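Local atomic coordinates of PKS (Streptomyces sp. CNQ431, PDB entry 5YDA), a protein that probably loads acyl building blocks for assembly of the antibiotic splenocin, this chain being the broadly selective acyltransferase domain of the polyketide synthase SpnD. Residues G389-A401 with V410-G422. Numbering follows the deposited sequence.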
loop_
_atom_site.group_PDB
_atom_site.type_symbol
_atom_site.label_atom_id
_atom_site.label_comp_id
_atom_site.label_asym_id
_atom_site.label_seq_id
_atom_site.Cartn_x
_atom_site.Cartn_y
_atom_site.Cartn_z
ATOM N N GLY A 389 13.900 5.602 -15.811
ATOM C CA GLY A 389 12.747 6.406 -16.100
ATOM C C GLY A 389 11.995 5.593 -17.148
ATOM O O GLY A 389 12.108 5.808 -18.354
ATOM N N GLU A 390 11.275 4.594 -16.657
ATOM C CA GLU A 390 10.268 3.888 -17.426
ATOM C C GLU A 390 8.930 4.626 -17.405
ATOM O O GLU A 390 7.966 4.157 -18.013
ATOM C CB GLU A 390 10.099 2.479 -16.862
ATOM C CG GLU A 390 11.399 1.686 -16.847
ATOM C CD GLU A 390 11.828 1.246 -18.236
ATOM O OE1 GLU A 390 10.979 0.704 -18.981
ATOM O OE2 GLU A 390 13.013 1.452 -18.580
ATOM N N GLY A 391 8.854 5.744 -16.686
ATOM C CA GLY A 391 7.610 6.450 -16.481
ATOM C C GLY A 391 6.468 5.645 -15.863
ATOM O O GLY A 391 5.379 5.599 -16.430
ATOM N N PRO A 392 6.661 5.035 -14.689
ATOM C CA PRO A 392 5.527 4.354 -14.051
ATOM C C PRO A 392 4.471 5.370 -13.634
ATOM O O PRO A 392 4.784 6.512 -13.294
ATOM C CB PRO A 392 6.159 3.675 -12.832
ATOM C CG PRO A 392 7.203 4.634 -12.434
ATOM C CD PRO A 392 7.792 5.157 -13.754
ATOM N N VAL A 393 3.211 4.965 -13.719
ATOM C CA VAL A 393 2.119 5.718 -13.117
ATOM C C VAL A 393 1.877 5.130 -11.738
ATOM O O VAL A 393 1.703 3.913 -11.595
ATOM C CB VAL A 393 0.846 5.662 -13.971
ATOM C CG1 VAL A 393 -0.279 6.477 -13.317
ATOM C CG2 VAL A 393 1.124 6.167 -15.366
ATOM N N THR A 394 1.914 5.978 -10.718
ATOM C CA THR A 394 1.739 5.522 -9.353
ATOM C C THR A 394 0.547 6.247 -8.763
ATOM O O THR A 394 0.224 7.377 -9.152
ATOM C CB THR A 394 3.002 5.748 -8.473
ATOM O OG1 THR A 394 3.260 7.149 -8.313
ATOM C CG2 THR A 394 4.220 5.075 -9.097
ATOM N N VAL A 395 -0.132 5.557 -7.861
ATOM C CA VAL A 395 -1.337 6.064 -7.231
ATOM C C VAL A 395 -1.218 5.795 -5.750
ATOM O O VAL A 395 -0.867 4.684 -5.336
ATOM C CB VAL A 395 -2.617 5.408 -7.774
ATOM C CG1 VAL A 395 -3.823 5.843 -6.928
ATOM C CG2 VAL A 395 -2.807 5.739 -9.244
ATOM N N THR A 396 -1.513 6.799 -4.965
ATOM C CA THR A 396 -1.439 6.703 -3.530
ATOM C C THR A 396 -2.858 6.720 -2.974
ATOM O O THR A 396 -3.773 7.300 -3.562
ATOM C CB THR A 396 -0.547 7.836 -3.006
ATOM O OG1 THR A 396 0.561 7.247 -2.322
ATOM C CG2 THR A 396 -1.276 8.785 -2.124
ATOM N N THR A 397 -3.037 6.076 -1.841
ATOM C CA THR A 397 -4.356 5.628 -1.449
ATOM C C THR A 397 -4.727 5.995 -0.011
ATOM O O THR A 397 -5.922 6.068 0.307
ATOM C CB THR A 397 -4.412 4.107 -1.708
ATOM O OG1 THR A 397 -5.426 3.775 -2.658
ATOM C CG2 THR A 397 -4.495 3.295 -0.496
ATOM N N MET A 398 -3.763 6.321 0.838
ATOM C CA MET A 398 -4.067 6.709 2.206
ATOM C C MET A 398 -2.977 7.664 2.695
ATOM O O MET A 398 -1.780 7.451 2.441
ATOM C CB MET A 398 -4.195 5.452 3.100
ATOM C CG MET A 398 -4.295 5.705 4.598
ATOM S SD MET A 398 -4.763 4.206 5.538
ATOM C CE MET A 398 -6.486 4.073 5.062
ATOM N N ARG A 399 -3.404 8.706 3.405
ATOM C CA ARG A 399 -2.516 9.791 3.809
ATOM C C ARG A 399 -1.520 9.332 4.874
ATOM O O ARG A 399 -1.740 8.350 5.590
ATOM C CB ARG A 399 -3.332 10.955 4.372
ATOM C CG ARG A 399 -3.995 10.579 5.698
ATOM C CD ARG A 399 -4.943 11.635 6.211
ATOM N NE ARG A 399 -5.651 11.180 7.400
ATOM C CZ ARG A 399 -5.151 11.228 8.635
ATOM N NH1 ARG A 399 -3.935 11.712 8.853
ATOM N NH2 ARG A 399 -5.865 10.789 9.659
ATOM N N HIS A 400 -0.426 10.091 4.992
ATOM C CA HIS A 400 0.521 9.969 6.095
ATOM C C HIS A 400 -0.108 10.452 7.398
ATOM O O HIS A 400 -1.086 11.200 7.400
ATOM C CB HIS A 400 1.793 10.790 5.829
ATOM C CG HIS A 400 2.776 10.114 4.926
ATOM N ND1 HIS A 400 2.965 10.497 3.614
ATOM C CD2 HIS A 400 3.631 9.084 5.147
ATOM C CE1 HIS A 400 3.900 9.737 3.068
ATOM N NE2 HIS A 400 4.318 8.869 3.976
ATOM N N ALA A 401 0.505 10.036 8.517
ATOM C CA ALA A 401 -0.006 10.358 9.851
ATOM C C ALA A 401 -0.349 11.845 10.014
ATOM O O ALA A 401 -1.422 12.195 10.521
ATOM C CB ALA A 401 1.014 9.929 10.910
ATOM N N VAL A 410 -8.845 11.506 -0.049
ATOM C CA VAL A 410 -7.682 10.826 -0.610
ATOM C C VAL A 410 -8.122 9.625 -1.441
ATOM O O VAL A 410 -7.574 9.366 -2.520
ATOM C CB VAL A 410 -6.712 10.431 0.517
ATOM C CG1 VAL A 410 -5.574 9.563 -0.027
ATOM C CG2 VAL A 410 -6.168 11.691 1.198
ATOM N N LEU A 411 -9.152 8.901 -0.973
ATOM C CA LEU A 411 -9.646 7.746 -1.715
ATOM C C LEU A 411 -10.285 8.179 -3.024
ATOM O O LEU A 411 -10.027 7.570 -4.074
ATOM C CB LEU A 411 -10.646 6.951 -0.866
ATOM C CG LEU A 411 -11.275 5.734 -1.556
ATOM C CD1 LEU A 411 -10.214 4.816 -2.135
ATOM C CD2 LEU A 411 -12.179 4.953 -0.585
ATOM N N ALA A 412 -11.110 9.238 -2.983
ATOM C CA ALA A 412 -11.754 9.736 -4.195
ATOM C C ALA A 412 -10.731 10.210 -5.221
ATOM O O ALA A 412 -10.886 9.953 -6.421
ATOM C CB ALA A 412 -12.728 10.867 -3.857
ATOM N N GLU A 413 -9.682 10.908 -4.774
ATOM C CA GLU A 413 -8.604 11.283 -5.694
ATOM C C GLU A 413 -7.949 10.053 -6.313
ATOM O O GLU A 413 -7.707 10.020 -7.524
ATOM C CB GLU A 413 -7.551 12.130 -4.981
ATOM C CG GLU A 413 -8.085 13.458 -4.500
ATOM C CD GLU A 413 -8.029 14.530 -5.564
ATOM O OE1 GLU A 413 -6.910 14.971 -5.907
ATOM O OE2 GLU A 413 -9.103 14.931 -6.061
ATOM N N ALA A 414 -7.642 9.039 -5.493
ATOM C CA ALA A 414 -7.048 7.817 -6.027
ATOM C C ALA A 414 -7.945 7.192 -7.083
ATOM O O ALA A 414 -7.464 6.770 -8.141
ATOM C CB ALA A 414 -6.772 6.808 -4.905
ATOM N N LEU A 415 -9.256 7.127 -6.817
ATOM C CA LEU A 415 -10.172 6.533 -7.791
ATOM C C LEU A 415 -10.235 7.370 -9.062
ATOM O O LEU A 415 -10.206 6.825 -10.170
ATOM C CB LEU A 415 -11.564 6.360 -7.180
ATOM C CG LEU A 415 -11.624 5.298 -6.077
ATOM C CD1 LEU A 415 -12.958 5.304 -5.367
ATOM C CD2 LEU A 415 -11.329 3.911 -6.642
ATOM N N GLY A 416 -10.295 8.695 -8.921
ATOM C CA GLY A 416 -10.281 9.550 -10.096
ATOM C C GLY A 416 -9.011 9.376 -10.905
ATOM O O GLY A 416 -9.046 9.242 -12.136
ATOM N N ARG A 417 -7.867 9.345 -10.217
ATOM C CA ARG A 417 -6.594 9.168 -10.903
ATOM C C ARG A 417 -6.532 7.824 -11.617
ATOM O O ARG A 417 -6.038 7.732 -12.750
ATOM C CB ARG A 417 -5.463 9.300 -9.895
ATOM C CG ARG A 417 -4.093 9.350 -10.501
ATOM C CD ARG A 417 -3.086 9.622 -9.397
ATOM N NE ARG A 417 -1.740 9.276 -9.824
ATOM C CZ ARG A 417 -0.899 10.158 -10.345
ATOM N NH1 ARG A 417 -1.297 11.419 -10.468
ATOM N NH2 ARG A 417 0.318 9.774 -10.733
ATOM N N LEU A 418 -7.042 6.771 -10.978
ATOM C CA LEU A 418 -7.095 5.475 -11.641
ATOM C C LEU A 418 -7.938 5.545 -12.919
ATOM O O LEU A 418 -7.537 5.016 -13.963
ATOM C CB LEU A 418 -7.626 4.423 -10.665
ATOM C CG LEU A 418 -6.560 3.901 -9.698
ATOM C CD1 LEU A 418 -7.184 3.180 -8.519
ATOM C CD2 LEU A 418 -5.588 2.976 -10.438
ATOM N N TRP A 419 -9.090 6.226 -12.866
ATOM C CA TRP A 419 -9.887 6.398 -14.078
ATOM C C TRP A 419 -9.123 7.185 -15.136
ATOM O O TRP A 419 -9.133 6.820 -16.319
ATOM C CB TRP A 419 -11.214 7.091 -13.760
ATOM C CG TRP A 419 -12.029 7.390 -15.009
ATOM C CD1 TRP A 419 -12.892 6.540 -15.648
ATOM C CD2 TRP A 419 -12.038 8.612 -15.767
ATOM N NE1 TRP A 419 -13.437 7.157 -16.748
ATOM C CE2 TRP A 419 -12.934 8.429 -16.843
ATOM C CE3 TRP A 419 -11.383 9.844 -15.634
ATOM C CZ2 TRP A 419 -13.188 9.430 -17.782
ATOM C CZ3 TRP A 419 -11.640 10.837 -16.560
ATOM C CH2 TRP A 419 -12.530 10.623 -17.628
ATOM N N SER A 420 -8.454 8.270 -14.728
ATOM C CA SER A 420 -7.703 9.084 -15.682
ATOM C C SER A 420 -6.627 8.278 -16.401
ATOM O O SER A 420 -6.305 8.569 -17.558
ATOM C CB SER A 420 -7.076 10.282 -14.971
ATOM O OG SER A 420 -8.073 11.222 -14.608
ATOM N N ALA A 421 -6.050 7.278 -15.736
ATOM C CA ALA A 421 -5.029 6.457 -16.369
ATOM C C ALA A 421 -5.618 5.382 -17.268
ATOM O O ALA A 421 -4.859 4.708 -17.977
ATOM C CB ALA A 421 -4.141 5.800 -15.308
ATOM N N GLY A 422 -6.936 5.189 -17.250
ATOM C CA GLY A 422 -7.571 4.200 -18.089
ATOM C C GLY A 422 -8.220 3.041 -17.361
ATOM O O GLY A 422 -8.660 2.095 -18.021
HETATM O O HOH W 1 -4.912 9.832 -3.646
#
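Arg-417 reaches across from the helix and turns the NE/NH2 side of its guanidinium to Thr-394 O: NE donates to Thr-394 O at 2.8 Å and NH2 to the same oxygen at 2.9 Å. Both bonds are bent, with N-H...O angles of 137° and 132°, as expected when two nitrogens share one acceptor, and the oxygen sits somewhat out of the guanidinium plane. Arg-417 CG lies anti to its own backbone N (chi1 -171°) and the chain runs on extended to NE, which carries the group out to the strand. Further along, a water donates to Thr-396 O (2.8 Å) and to Val-410 O, bridging the two backbones.

Strand 394-395 is an edge strand, within this chain, of the mixed, largely parallel sheet in the acyltransferase core; it pairs with strand 369-372 through Leu-370 and Glu-372, and helix 407-420 packs against it.

Between the polar links, Val-395 packs on the helix. Its CG1 meets Ala-414 CB at 3.7 Å, while CG2 lies at the edge of the Arg-417 guanidinium, in its plane, and also touches Leu-418 CD2 at 4.1 Å. Ala-414 CB presses on Thr-396 O as well, at 3.3 Å. At one end Val-410 CG1 rests against Thr-397 O (3.5 Å); at the other, Val-393 CG1 and Ala-421 CB make a looser contact, within the Schellman motif whose positive-phi residue is Gly-422.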